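Alpha/beta hydrolase fold protein (Ochrobactrum, PDB 4G9E) acts as an N-acyl homoserine lactonase, an alpha/beta-hydrolase-fold enzyme that hydrolyses the lactone ring of acyl homoserine lactones. Local coordinates at residues 17-22 and 51-56; 26-31 and 96-101; 108-113 and 201-206; 127-132 and 224-229; 211-216 and 238-243. All coordinates share one frame; numbering follows the deposited sequence. Where two conformers were deposited one is given.

Contact 1: 17-22 and 51-56; sequences VRESEG and KWRVIA
Ala56, Glu19 and Gly22 give up the most surface where residues 17-22 run antiparallel to residues 51-56. Ala56 N donates to Arg18 O at 2.8 Å, an almost straight bond (169°). Ala56 O in turn receives Arg18 NH1 at 3.1 Å, in the plane of the guanidinium, while the longer bond from Arg18 N arrives from the opposite face of the carbonyl. The same guanidinium forms a salt bridge with Asp58, which is likely to limit its rotation. The Glu19 carboxylate lies nearly coplanar with the guanidinium of Arg53, whose NE (2.9 Å) and NH2 (3.0 Å) both grip Glu19 OE1 side-on; a water donates to OE2. With CG anti to its carbonyl carbon (chi1 -61°), Glu19 runs alongside Ile55, its CG 4.2 Å from Ile55 CG1. Gly22 CA lies 3.5 Å from Trp52 O, where a CB would collide with that oxygen. Between Glu19 and Gly22, Ser20 N bonds to Val54 O, and Ser20 OG takes the N-H of Val54 at 3.0 Å while also bonding to Gly49 O. Strands 13-19 and 52-57 belong to the antiparallel N-terminal end of the mixed alpha/beta-hydrolase sheet, inside edge strand 4-10.

Contact 2: 26-31 and 96-101; sequences PLLMIH and AVVFGW
Pro26 O accepts Val97 N at 3.1 Å and opens a run of five backbone hydrogen bonds that stitch strands 24-30 and 97-101 in parallel. Donor and acceptor then alternate between the strands. Leu28 N reaches Val97 O at 2.9 Å, and Leu28 O takes Phe99 N at 2.8 Å. Ile30 repeats the pattern, its N bonding to Phe99 O at 2.8 Å and its O receiving Trp101 N almost in line (174°). Several groups that point the other way have partners in neighbouring strands or loops: Leu27 and Met29 bond to strand 52-57, Val98 to Gly120, and Ala96 N to Tyr115 OH. Trp101 NE1 bonds to His248 O and His31 NE2 to Leu59 N. The side chains meeting across the strands are mainly apolar. Leu27 CD1 meets Val97 CG1 on one face, where Met29, bent at chi3 (79°), also lays CE 3.6 Å from Phe99 CD2. On the other face Ile30 CD1 sits 3.8 Å from Val98 CG1. Many buried peptide groups are thus satisfied within the sheet, fastening strand 97-101 where Gly100 leads into the probable nucleophile elbow and the Trp101 side chain lies about 5 Å from bound N-butanoyl-L-homoserine.

Contact 3: 108-113 and 201-206; sequences GIEMIA and RDIVAE
Ile203 presses its CG2 branch between Ile109 and Ile112, lying 3.7 Å from Ile109 CG2 and 4.0 Å from Ile112 CD1. That branch stands anti to the backbone N (chi1 -72° for CG1), and it also lies 3.8 Å from Ile109 O. Ile109 meets the next residue of the helix with its other branch: its CD1 is 3.8 Å from Val204 CG1, and its CG1 nearly as close. Ile112 and Ile203 run alongside one another, pointing opposite ways. An alanine in place of Ile109 would probably leave Ile203 CG2 and Val204 CG1 without their nearest apolar partners and open a gap between the helices. At the border, in the conformer described, the carboxylate of Glu110 comes near Ile203 CD1 and is held by Gly198 N, just before helix 200-206, and by Gln200 NE2 at its start. In the next shell, Ile109 and Ile112 rest on Leu121 of strand 120-124, whereas Val204 is backed by Pro128 and Phe232. Farther out, Arg201 NE makes a salt bridge with Asp202 OD1 (3.3 Å), and Arg201 NH1 makes salt bridges with Glu132 and Glu133. The contact joins helix 200-206 to helix 103-111, the helix that follows what is probably the nucleophile elbow and packs on the central sheet, as in other alpha/beta hydrolases.

Contact 4: 127-132 and 224-229; sequences PPVARE and LDFVSK
Phe226 reaches from helix 224-227 to the loop 127-132 with the CE1 corner of its ring, and apolar packing makes up most of the contact. Its CG is anti to the backbone N (chi1 -180°), and the ring's CE1 lies at Val129. Val129 CG1 lies 3.6 Å from Phe226 CE1 and 3.8 Å from CZ, the two side chains meeting at about a right angle. Nearer the start of the loop, Pro127 CB is 4.3 Å from Phe226 CD1. The same CB touches Val227 CG2 at 3.9 Å, so Pro127 spans two successive helix residues. The second kind of contact is at the ring edge: Pro128 O lies in the ring plane, 3.6 Å from Phe226 CE1, probably a weakly favourable approach to the rim hydrogens. An alanine in place of Phe226 would probably leave Val129 CG1 and Pro128 O without their ring partner and open a gap beside the loop. Of hydrogen bonds, none links the two segments; within the helical one Ser228 N bonds to Leu224 O at 2.9 Å and Ser228 OG to Asp225 O. Around the contact, Pro127 packs on His106 and Pro128 on Ile109, both of helix 103-111, and Pro128 also on Val204 of helix 200-206. Val227 and Leu224 also rest on Val213 and Asn215, respectively, of strand 211-216.

Contact 5: 211-216 and 238-243; sequences IAVVNG and GKTHVI
Val214, its CG1 anti to the backbone N (chi1 177°), meets Ile243 on the face that also carries His241, CG1 lying 3.7 Å from Ile243 CD1. Strands 211-216 and 241-243 pair in parallel in a beta-alpha-beta unit whose helix is 224-227, at the end of the central sheet. Here packing is close: Tyr261 of helix 255-270 covers Val214 and Ile243, and three backbone bonds hold the strands. His241 buries the most surface, its CB against Val213 O and its ring meeting Tyr261 and Trp236. His241 N donates to Val213 O at 2.9 Å, Asn215 N returns to His241 O, and Ile243 N reaches Asn215 O at 2.8 Å (162°). On the other face Val213 CG1 lies 3.8 Å from Thr240 CG2, the two side chains pointing the same way and both touching Val227. Toward the start of residues 238-243 the pairing gives way. Thr240 is partly exposed and Lys239 exposed, and Val213 N reaches Lys239 O through a water that accepts from the one and donates to the other. Val242, also partly exposed, brings CG1 to 4.0 Å from Asn215 O. Asn215 is anchored by OD1 to Gly125 N, while its ND2 donates at 2.9 Å to a second water, which in turn donates to His241 O.

From the N terminus, contact 1 closes the loop from strand 13-19 to strand 52-57, and contact 2 opens inside it and closes beyond it at strand 97-101, so the two cross. They meet where Leu27 and Met29 pair with Ile55. Contacts 3, 4 and 5 follow after both. Contact 3 spans from helix 103-111 to helix 200-206; contact 4 starts within that span and ends past it at helix 224-227, and contact 5 crosses contact 4 but not contact 3. None nests in another. Met111 packing on Leu28 and Ile30 joins the first pair to the later group, and Ile112 and Val204 pack on Ile211, tying both helices to strand 211-216.

Contact 1: 17-22 and 51-56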
# COMPACT_ATOMS: atom_id res chain seq x y z
N VAL A 17 1.35 9.74 11.67
CA VAL A 17 0.21 9.91 10.78
C VAL A 17 0.25 11.29 10.13
O VAL A 17 0.41 12.30 10.81
CB VAL A 17 -1.12 9.78 11.55
CG1 VAL A 17 -2.30 9.95 10.60
CG2 VAL A 17 -1.20 8.44 12.26
N ARG A 18 0.11 11.33 8.80
CA ARG A 18 -0.02 12.58 8.07
C ARG A 18 -1.44 12.66 7.55
O ARG A 18 -1.95 11.68 7.02
CB ARG A 18 0.92 12.59 6.87
CG ARG A 18 2.37 12.52 7.23
CD ARG A 18 3.22 12.15 6.02
NE ARG A 18 4.55 11.75 6.45
CZ ARG A 18 4.84 10.54 6.94
NH1 ARG A 18 3.90 9.62 7.04
NH2 ARG A 18 6.08 10.27 7.32
N GLU A 19 -2.06 13.83 7.68
CA GLU A 19 -3.40 14.02 7.16
C GLU A 19 -3.49 15.33 6.39
O GLU A 19 -2.98 16.36 6.83
CB GLU A 19 -4.44 14.06 8.28
CG GLU A 19 -4.51 12.79 9.10
CD GLU A 19 -5.62 12.82 10.13
OE1 GLU A 19 -6.76 13.18 9.77
OE2 GLU A 19 -5.36 12.49 11.30
N SER A 20 -4.16 15.29 5.25
CA SER A 20 -4.51 16.51 4.55
C SER A 20 -5.72 17.16 5.24
O SER A 20 -6.35 16.57 6.11
CB SER A 20 -4.82 16.23 3.09
OG SER A 20 -6.09 15.62 2.95
N GLU A 21 -6.04 18.39 4.83
CA GLU A 21 -7.16 19.12 5.41
C GLU A 21 -8.43 19.03 4.56
O GLU A 21 -9.37 19.79 4.76
CB GLU A 21 -6.78 20.57 5.70
CG GLU A 21 -5.73 20.68 6.80
CD GLU A 21 -5.38 22.11 7.17
OE1 GLU A 21 -5.36 22.97 6.27
OE2 GLU A 21 -5.13 22.37 8.37
N GLY A 22 -8.46 18.09 3.62
CA GLY A 22 -9.65 17.89 2.81
C GLY A 22 -10.88 17.61 3.64
O GLY A 22 -10.82 16.88 4.64
N LYS A 51 -9.24 17.91 -1.69
CA LYS A 51 -10.66 17.58 -1.63
C LYS A 51 -10.99 16.58 -0.54
O LYS A 51 -11.91 16.78 0.26
CB LYS A 51 -11.15 17.02 -2.96
CG LYS A 51 -12.60 16.61 -2.89
CD LYS A 51 -13.19 16.40 -4.25
CE LYS A 51 -14.64 16.01 -4.13
NZ LYS A 51 -15.33 16.13 -5.43
N TRP A 52 -10.23 15.48 -0.52
CA TRP A 52 -10.53 14.36 0.34
C TRP A 52 -9.58 14.34 1.52
O TRP A 52 -8.48 14.89 1.44
CB TRP A 52 -10.44 13.06 -0.48
CG TRP A 52 -11.59 12.90 -1.45
CD1 TRP A 52 -12.90 12.64 -1.13
CD2 TRP A 52 -11.54 12.97 -2.89
NE1 TRP A 52 -13.66 12.57 -2.27
CE2 TRP A 52 -12.85 12.75 -3.36
CE3 TRP A 52 -10.52 13.19 -3.82
CZ2 TRP A 52 -13.16 12.73 -4.71
CZ3 TRP A 52 -10.83 13.18 -5.17
CH2 TRP A 52 -12.14 12.96 -5.60
N ARG A 53 -10.01 13.73 2.61
CA ARG A 53 -9.17 13.62 3.79
C ARG A 53 -8.19 12.46 3.60
O ARG A 53 -8.52 11.30 3.85
CB ARG A 53 -10.02 13.41 5.04
CG ARG A 53 -9.23 13.32 6.33
CD ARG A 53 -10.17 13.17 7.49
NE ARG A 53 -9.49 13.15 8.78
CZ ARG A 53 -10.12 13.15 9.94
NH1 ARG A 53 -11.45 13.16 9.96
NH2 ARG A 53 -9.45 13.14 11.08
N VAL A 54 -7.00 12.79 3.13
CA VAL A 54 -5.98 11.78 2.87
C VAL A 54 -5.19 11.51 4.15
O VAL A 54 -4.70 12.44 4.79
CB VAL A 54 -5.03 12.22 1.75
CG1 VAL A 54 -3.88 11.23 1.58
CG2 VAL A 54 -5.79 12.39 0.44
N ILE A 55 -5.10 10.23 4.51
CA ILE A 55 -4.43 9.79 5.73
C ILE A 55 -3.31 8.86 5.31
O ILE A 55 -3.57 7.83 4.69
CB ILE A 55 -5.42 9.04 6.63
CG1 ILE A 55 -6.63 9.93 6.95
CG2 ILE A 55 -4.73 8.55 7.90
CD1 ILE A 55 -7.83 9.20 7.49
N ALA A 56 -2.07 9.23 5.63
CA ALA A 56 -0.89 8.49 5.17
C ALA A 56 0.03 8.20 6.35
O ALA A 56 0.92 9.00 6.66
CB ALA A 56 -0.14 9.27 4.09
O HOH W 1 -7.14 13.01 13.13

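Contact 2: 26-31 and 96-101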
# COMPACT_ATOMS: atom_id res chain seq x y z
N PRO A 26 -12.79 10.16 3.63
CA PRO A 26 -11.41 9.78 3.93
C PRO A 26 -10.83 8.70 3.01
O PRO A 26 -11.52 7.78 2.58
CB PRO A 26 -11.51 9.26 5.37
CG PRO A 26 -12.92 8.77 5.48
CD PRO A 26 -13.74 9.71 4.66
N LEU A 27 -9.54 8.85 2.74
CA LEU A 27 -8.74 7.89 1.98
C LEU A 27 -7.52 7.53 2.82
O LEU A 27 -6.72 8.40 3.14
CB LEU A 27 -8.25 8.53 0.67
CG LEU A 27 -7.27 7.66 -0.12
CD1 LEU A 27 -7.97 6.51 -0.81
CD2 LEU A 27 -6.49 8.49 -1.13
N LEU A 28 -7.41 6.26 3.19
CA LEU A 28 -6.21 5.75 3.84
C LEU A 28 -5.26 5.28 2.76
O LEU A 28 -5.62 4.43 1.95
CB LEU A 28 -6.58 4.58 4.75
CG LEU A 28 -5.40 3.79 5.31
CD1 LEU A 28 -4.53 4.65 6.20
CD2 LEU A 28 -5.92 2.57 6.09
N MET A 29 -4.04 5.83 2.74
CA MET A 29 -3.01 5.41 1.79
C MET A 29 -1.94 4.66 2.57
O MET A 29 -1.40 5.20 3.54
CB MET A 29 -2.38 6.62 1.09
CG MET A 29 -3.38 7.43 0.29
SD MET A 29 -2.64 8.77 -0.67
CE MET A 29 -2.01 7.84 -2.06
N ILE A 30 -1.64 3.43 2.15
CA ILE A 30 -0.69 2.57 2.85
C ILE A 30 0.53 2.34 1.97
O ILE A 30 0.42 1.80 0.86
CB ILE A 30 -1.31 1.20 3.21
CG1 ILE A 30 -2.69 1.35 3.88
CG2 ILE A 30 -0.37 0.43 4.10
CD1 ILE A 30 -3.38 0.03 4.14
N HIS A 31 1.69 2.76 2.47
CA HIS A 31 2.94 2.69 1.71
C HIS A 31 3.50 1.28 1.60
O HIS A 31 3.00 0.31 2.18
CB HIS A 31 3.97 3.63 2.34
CG HIS A 31 4.45 3.19 3.69
ND1 HIS A 31 5.37 2.17 3.86
CD2 HIS A 31 4.15 3.65 4.93
CE1 HIS A 31 5.60 2.02 5.15
NE2 HIS A 31 4.88 2.90 5.82
N ALA A 96 -13.26 4.50 5.44
CA ALA A 96 -12.31 4.99 4.46
C ALA A 96 -12.33 4.15 3.20
O ALA A 96 -12.60 2.94 3.23
CB ALA A 96 -10.91 5.00 5.04
N VAL A 97 -12.03 4.80 2.08
CA VAL A 97 -11.50 4.10 0.92
C VAL A 97 -10.03 3.84 1.22
O VAL A 97 -9.37 4.67 1.85
CB VAL A 97 -11.63 4.97 -0.36
CG1 VAL A 97 -10.99 4.29 -1.57
CG2 VAL A 97 -13.10 5.29 -0.63
N VAL A 98 -9.52 2.68 0.82
CA VAL A 98 -8.11 2.34 1.07
C VAL A 98 -7.36 2.24 -0.25
O VAL A 98 -7.83 1.59 -1.18
CB VAL A 98 -7.97 1.04 1.89
CG1 VAL A 98 -6.50 0.66 2.06
CG2 VAL A 98 -8.67 1.22 3.23
N PHE A 99 -6.22 2.91 -0.32
CA PHE A 99 -5.27 2.73 -1.40
C PHE A 99 -4.03 2.07 -0.81
O PHE A 99 -3.43 2.59 0.13
CB PHE A 99 -4.86 4.06 -2.04
CG PHE A 99 -3.68 3.93 -2.95
CD1 PHE A 99 -3.83 3.32 -4.18
CD2 PHE A 99 -2.41 4.31 -2.54
CE1 PHE A 99 -2.74 3.14 -5.02
CE2 PHE A 99 -1.32 4.13 -3.38
CZ PHE A 99 -1.48 3.54 -4.61
N GLY A 100 -3.63 0.93 -1.36
CA GLY A 100 -2.44 0.24 -0.89
C GLY A 100 -1.41 0.11 -1.99
O GLY A 100 -1.71 -0.42 -3.07
N TRP A 101 -0.21 0.58 -1.70
CA TRP A 101 0.91 0.50 -2.62
C TRP A 101 1.80 -0.69 -2.27
O TRP A 101 2.50 -0.67 -1.25
CB TRP A 101 1.73 1.79 -2.57
CG TRP A 101 2.95 1.75 -3.43
CD1 TRP A 101 3.06 1.18 -4.66
CD2 TRP A 101 4.24 2.28 -3.10
NE1 TRP A 101 4.36 1.31 -5.12
CE2 TRP A 101 5.09 1.99 -4.19
CE3 TRP A 101 4.74 2.98 -2.01
CZ2 TRP A 101 6.43 2.39 -4.20
CZ3 TRP A 101 6.07 3.37 -2.03
CH2 TRP A 101 6.90 3.06 -3.11

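Contact 3: 108-113 and 201-206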
# COMPACT_ATOMS: atom_id res chain seq x y z
N GLY A 108 -3.82 -3.97 2.57
CA GLY A 108 -5.21 -3.62 2.30
C GLY A 108 -6.10 -4.83 2.09
O GLY A 108 -7.24 -4.87 2.55
N ILE A 109 -5.59 -5.83 1.39
CA ILE A 109 -6.33 -7.07 1.19
C ILE A 109 -6.61 -7.75 2.54
O ILE A 109 -7.73 -8.22 2.80
CB ILE A 109 -5.60 -8.02 0.21
CG1 ILE A 109 -5.53 -7.41 -1.19
CG2 ILE A 109 -6.27 -9.40 0.18
CD1 ILE A 109 -4.60 -8.15 -2.13
N GLU A 110 -5.61 -7.81 3.41
CA GLU A 110 -5.81 -8.37 4.74
C GLU A 110 -6.73 -7.49 5.61
O GLU A 110 -7.33 -7.98 6.56
CB GLU A 110 -4.47 -8.66 5.43
CG GLU A 110 -3.56 -9.63 4.67
CD GLU A 110 -4.12 -11.04 4.55
OE1 GLU A 110 -4.97 -11.42 5.37
OE2 GLU A 110 -3.70 -11.76 3.62
N MET A 111 -6.87 -6.21 5.26
CA MET A 111 -7.80 -5.35 5.99
C MET A 111 -9.26 -5.59 5.65
O MET A 111 -10.13 -5.19 6.40
CB MET A 111 -7.48 -3.87 5.79
CG MET A 111 -6.26 -3.39 6.52
SD MET A 111 -5.96 -1.62 6.30
CE MET A 111 -7.27 -0.90 7.27
N ILE A 112 -9.53 -6.24 4.52
CA ILE A 112 -10.92 -6.43 4.12
C ILE A 112 -11.72 -7.11 5.23
O ILE A 112 -12.83 -6.69 5.55
CB ILE A 112 -11.03 -7.18 2.78
CG1 ILE A 112 -10.46 -6.32 1.64
CG2 ILE A 112 -12.48 -7.58 2.49
CD1 ILE A 112 -10.34 -7.05 0.33
N ALA A 113 -11.15 -8.13 5.85
CA ALA A 113 -11.84 -8.86 6.90
C ALA A 113 -11.92 -8.09 8.22
O ALA A 113 -12.79 -8.35 9.04
CB ALA A 113 -11.16 -10.19 7.14
N ARG A 201 -5.56 -14.64 -2.83
CA ARG A 201 -6.27 -15.00 -4.04
C ARG A 201 -7.74 -15.21 -3.73
O ARG A 201 -8.62 -14.67 -4.40
CB ARG A 201 -5.67 -16.25 -4.67
CG ARG A 201 -6.41 -16.74 -5.89
CD ARG A 201 -5.94 -18.13 -6.26
NE ARG A 201 -6.22 -19.05 -5.17
CZ ARG A 201 -5.46 -20.09 -4.86
NH1 ARG A 201 -4.36 -20.34 -5.56
NH2 ARG A 201 -5.79 -20.88 -3.85
N ASP A 202 -8.01 -16.01 -2.70
CA ASP A 202 -9.39 -16.29 -2.34
C ASP A 202 -10.09 -15.05 -1.79
O ASP A 202 -11.26 -14.81 -2.10
CB ASP A 202 -9.48 -17.43 -1.33
CG ASP A 202 -8.96 -18.75 -1.88
OD1 ASP A 202 -8.78 -18.86 -3.12
OD2 ASP A 202 -8.73 -19.68 -1.09
N ILE A 203 -9.39 -14.25 -1.00
CA ILE A 203 -10.00 -13.05 -0.44
C ILE A 203 -10.49 -12.11 -1.54
O ILE A 203 -11.63 -11.65 -1.48
CB ILE A 203 -9.04 -12.30 0.50
CG1 ILE A 203 -8.86 -13.08 1.79
CG2 ILE A 203 -9.58 -10.91 0.81
CD1 ILE A 203 -7.67 -12.64 2.61
N VAL A 204 -9.66 -11.83 -2.54
CA VAL A 204 -10.09 -10.87 -3.55
C VAL A 204 -11.17 -11.45 -4.47
O VAL A 204 -12.02 -10.71 -4.96
CB VAL A 204 -8.93 -10.24 -4.36
CG1 VAL A 204 -7.95 -9.53 -3.43
CG2 VAL A 204 -8.25 -11.24 -5.29
N ALA A 205 -11.15 -12.77 -4.67
CA ALA A 205 -12.16 -13.43 -5.50
C ALA A 205 -13.54 -13.33 -4.86
O ALA A 205 -14.55 -13.21 -5.56
CB ALA A 205 -11.79 -14.89 -5.74
N GLU A 206 -13.57 -13.37 -3.53
CA GLU A 206 -14.82 -13.48 -2.79
C GLU A 206 -15.30 -12.14 -2.23
O GLU A 206 -16.45 -12.01 -1.82
CB GLU A 206 -14.67 -14.54 -1.70
CG GLU A 206 -14.41 -15.92 -2.30
CD GLU A 206 -13.85 -16.94 -1.31
OE1 GLU A 206 -13.88 -16.71 -0.08
OE2 GLU A 206 -13.37 -17.99 -1.78

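Contact 4: 127-132 and 224-229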
# COMPACT_ATOMS: atom_id res chain seq x y z
N PRO A 127 0.22 -7.96 -6.75
CA PRO A 127 -0.50 -9.10 -7.33
C PRO A 127 -1.12 -9.93 -6.20
O PRO A 127 -0.39 -10.43 -5.35
CB PRO A 127 0.62 -9.90 -8.00
CG PRO A 127 1.83 -9.63 -7.15
CD PRO A 127 1.63 -8.29 -6.47
N PRO A 128 -2.46 -10.04 -6.16
CA PRO A 128 -3.04 -10.93 -5.15
C PRO A 128 -2.61 -12.35 -5.47
O PRO A 128 -2.88 -12.84 -6.56
CB PRO A 128 -4.55 -10.73 -5.34
CG PRO A 128 -4.67 -9.37 -5.99
CD PRO A 128 -3.49 -9.33 -6.93
N VAL A 129 -1.90 -12.99 -4.54
CA VAL A 129 -1.36 -14.32 -4.76
C VAL A 129 -1.59 -15.18 -3.53
O VAL A 129 -1.50 -14.70 -2.41
CB VAL A 129 0.16 -14.30 -5.05
CG1 VAL A 129 0.44 -13.81 -6.45
CG2 VAL A 129 0.92 -13.47 -4.01
N ALA A 130 -1.90 -16.45 -3.76
CA ALA A 130 -1.79 -17.46 -2.72
C ALA A 130 -0.30 -17.70 -2.51
O ALA A 130 0.51 -17.37 -3.38
CB ALA A 130 -2.48 -18.73 -3.15
N ARG A 131 0.07 -18.30 -1.39
CA ARG A 131 1.49 -18.44 -1.08
C ARG A 131 2.25 -19.18 -2.18
O ARG A 131 3.40 -18.86 -2.46
CB ARG A 131 1.70 -19.10 0.28
CG ARG A 131 1.32 -20.56 0.33
CD ARG A 131 1.57 -21.14 1.70
NE ARG A 131 1.59 -22.59 1.64
CZ ARG A 131 1.98 -23.37 2.64
NH1 ARG A 131 2.37 -22.84 3.78
NH2 ARG A 131 1.98 -24.68 2.48
N GLU A 132 1.61 -20.16 -2.82
CA GLU A 132 2.30 -20.95 -3.84
C GLU A 132 2.45 -20.22 -5.18
O GLU A 132 3.12 -20.71 -6.09
CB GLU A 132 1.63 -22.31 -4.04
CG GLU A 132 0.29 -22.29 -4.74
CD GLU A 132 -0.88 -21.96 -3.82
OE1 GLU A 132 -0.68 -21.72 -2.61
OE2 GLU A 132 -2.02 -21.95 -4.34
N LEU A 224 2.20 -8.14 -14.91
CA LEU A 224 0.91 -7.58 -15.28
C LEU A 224 0.00 -8.60 -15.96
O LEU A 224 -1.22 -8.52 -15.85
CB LEU A 224 1.09 -6.34 -16.17
CG LEU A 224 1.86 -5.20 -15.50
CD1 LEU A 224 1.94 -4.01 -16.43
CD2 LEU A 224 1.20 -4.81 -14.18
N ASP A 225 0.59 -9.56 -16.67
CA ASP A 225 -0.17 -10.64 -17.29
C ASP A 225 -0.89 -11.46 -16.23
O ASP A 225 -2.04 -11.86 -16.40
CB ASP A 225 0.75 -11.58 -18.09
CG ASP A 225 1.27 -10.95 -19.36
OD1 ASP A 225 0.78 -9.86 -19.73
OD2 ASP A 225 2.16 -11.55 -19.99
N PHE A 226 -0.19 -11.73 -15.13
CA PHE A 226 -0.77 -12.49 -14.03
C PHE A 226 -1.91 -11.69 -13.40
O PHE A 226 -3.00 -12.21 -13.18
CB PHE A 226 0.30 -12.80 -12.99
CG PHE A 226 -0.22 -13.59 -11.82
CD1 PHE A 226 -0.74 -12.96 -10.71
CD2 PHE A 226 -0.18 -14.98 -11.84
CE1 PHE A 226 -1.22 -13.68 -9.65
CE2 PHE A 226 -0.65 -15.71 -10.77
CZ PHE A 226 -1.18 -15.06 -9.68
N VAL A 227 -1.64 -10.42 -13.12
CA VAL A 227 -2.63 -9.56 -12.50
C VAL A 227 -3.91 -9.48 -13.33
O VAL A 227 -5.02 -9.49 -12.79
CB VAL A 227 -2.04 -8.15 -12.26
CG1 VAL A 227 -3.14 -7.16 -11.91
CG2 VAL A 227 -0.99 -8.22 -11.17
N SER A 228 -3.76 -9.42 -14.65
CA SER A 228 -4.91 -9.30 -15.54
C SER A 228 -5.76 -10.57 -15.58
O SER A 228 -6.84 -10.59 -16.17
CB SER A 228 -4.47 -8.92 -16.96
OG SER A 228 -3.85 -10.01 -17.60
N LYS A 229 -5.26 -11.64 -14.96
CA LYS A 229 -5.97 -12.91 -14.94
C LYS A 229 -6.54 -13.25 -13.57
O LYS A 229 -7.25 -14.24 -13.41
CB LYS A 229 -5.06 -14.04 -15.43
CG LYS A 229 -4.69 -13.93 -16.91
CD LYS A 229 -3.71 -15.02 -17.32
CE LYS A 229 -3.34 -14.91 -18.79
NZ LYS A 229 -4.52 -15.10 -19.68

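Contact 5: 211-216 and 238-243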
# COMPACT_ATOMS: atom_id res chain seq x y z
N ILE A 211 -12.89 -3.37 -5.85
CA ILE A 211 -11.44 -3.40 -5.85
C ILE A 211 -10.94 -2.86 -7.18
O ILE A 211 -11.31 -3.36 -8.24
CB ILE A 211 -10.86 -4.81 -5.57
CG1 ILE A 211 -11.27 -5.28 -4.17
CG2 ILE A 211 -9.35 -4.77 -5.71
CD1 ILE A 211 -10.86 -6.71 -3.83
N ALA A 212 -10.12 -1.82 -7.10
CA ALA A 212 -9.51 -1.22 -8.28
C ALA A 212 -8.06 -1.65 -8.37
O ALA A 212 -7.37 -1.76 -7.35
CB ALA A 212 -9.58 0.30 -8.19
N VAL A 213 -7.60 -1.88 -9.59
CA VAL A 213 -6.25 -2.33 -9.83
C VAL A 213 -5.62 -1.39 -10.85
O VAL A 213 -6.13 -1.26 -11.97
CB VAL A 213 -6.23 -3.78 -10.37
CG1 VAL A 213 -4.81 -4.23 -10.66
CG2 VAL A 213 -6.91 -4.73 -9.40
N VAL A 214 -4.55 -0.71 -10.45
CA VAL A 214 -3.89 0.29 -11.31
C VAL A 214 -2.38 0.09 -11.20
O VAL A 214 -1.83 0.10 -10.09
CB VAL A 214 -4.23 1.72 -10.86
CG1 VAL A 214 -3.48 2.74 -11.70
CG2 VAL A 214 -5.74 1.97 -10.92
N ASN A 215 -1.72 -0.12 -12.33
CA ASN A 215 -0.28 -0.36 -12.34
C ASN A 215 0.42 0.40 -13.45
O ASN A 215 -0.19 0.73 -14.47
CB ASN A 215 0.03 -1.84 -12.53
CG ASN A 215 -0.18 -2.62 -11.27
OD1 ASN A 215 0.62 -2.54 -10.34
ND2 ASN A 215 -1.28 -3.35 -11.20
N GLY A 216 1.71 0.65 -13.26
CA GLY A 216 2.55 1.15 -14.33
C GLY A 216 2.90 0.06 -15.33
O GLY A 216 3.19 -1.08 -14.94
N GLY A 238 -14.30 -3.15 -14.39
CA GLY A 238 -14.28 -4.42 -15.08
C GLY A 238 -12.96 -4.83 -15.70
O GLY A 238 -12.91 -5.77 -16.48
N LYS A 239 -11.92 -4.10 -15.40
CA LYS A 239 -10.60 -4.44 -15.91
C LYS A 239 -9.50 -3.93 -14.99
O LYS A 239 -9.74 -3.10 -14.16
CB LYS A 239 -10.39 -3.90 -17.34
CG LYS A 239 -10.28 -2.41 -17.36
CD LYS A 239 -10.13 -1.93 -18.82
CE LYS A 239 -8.83 -2.48 -19.45
NZ LYS A 239 -8.84 -3.11 -20.85
N THR A 240 -8.29 -4.49 -15.16
CA THR A 240 -7.12 -3.92 -14.52
C THR A 240 -6.60 -2.80 -15.42
O THR A 240 -6.69 -2.88 -16.64
CB THR A 240 -6.05 -5.00 -14.22
OG1 THR A 240 -5.57 -5.58 -15.44
CG2 THR A 240 -6.65 -6.10 -13.35
N HIS A 241 -6.09 -1.74 -14.79
CA HIS A 241 -5.68 -0.52 -15.49
C HIS A 241 -4.17 -0.42 -15.56
O HIS A 241 -3.48 -0.78 -14.59
CB HIS A 241 -6.23 0.71 -14.77
CG HIS A 241 -7.71 0.88 -14.88
ND1 HIS A 241 -8.35 1.11 -16.08
CD2 HIS A 241 -8.68 0.90 -13.93
CE1 HIS A 241 -9.65 1.23 -15.87
NE2 HIS A 241 -9.87 1.11 -14.57
N VAL A 242 -3.66 0.08 -16.67
CA VAL A 242 -2.23 0.19 -16.89
C VAL A 242 -1.89 1.59 -17.39
O VAL A 242 -2.50 2.10 -18.33
CB VAL A 242 -1.75 -0.88 -17.90
CG1 VAL A 242 -0.28 -0.72 -18.21
CG2 VAL A 242 -2.04 -2.28 -17.36
N ILE A 243 -0.91 2.21 -16.73
CA ILE A 243 -0.45 3.55 -17.07
C ILE A 243 0.89 3.49 -17.78
O ILE A 243 1.86 2.95 -17.26
CB ILE A 243 -0.32 4.40 -15.79
CG1 ILE A 243 -1.69 4.58 -15.12
CG2 ILE A 243 0.34 5.74 -16.10
CD1 ILE A 243 -1.64 5.18 -13.74
O HOH W 2 -9.73 -1.84 -11.65
O HOH W 3 -2.80 -3.43 -13.67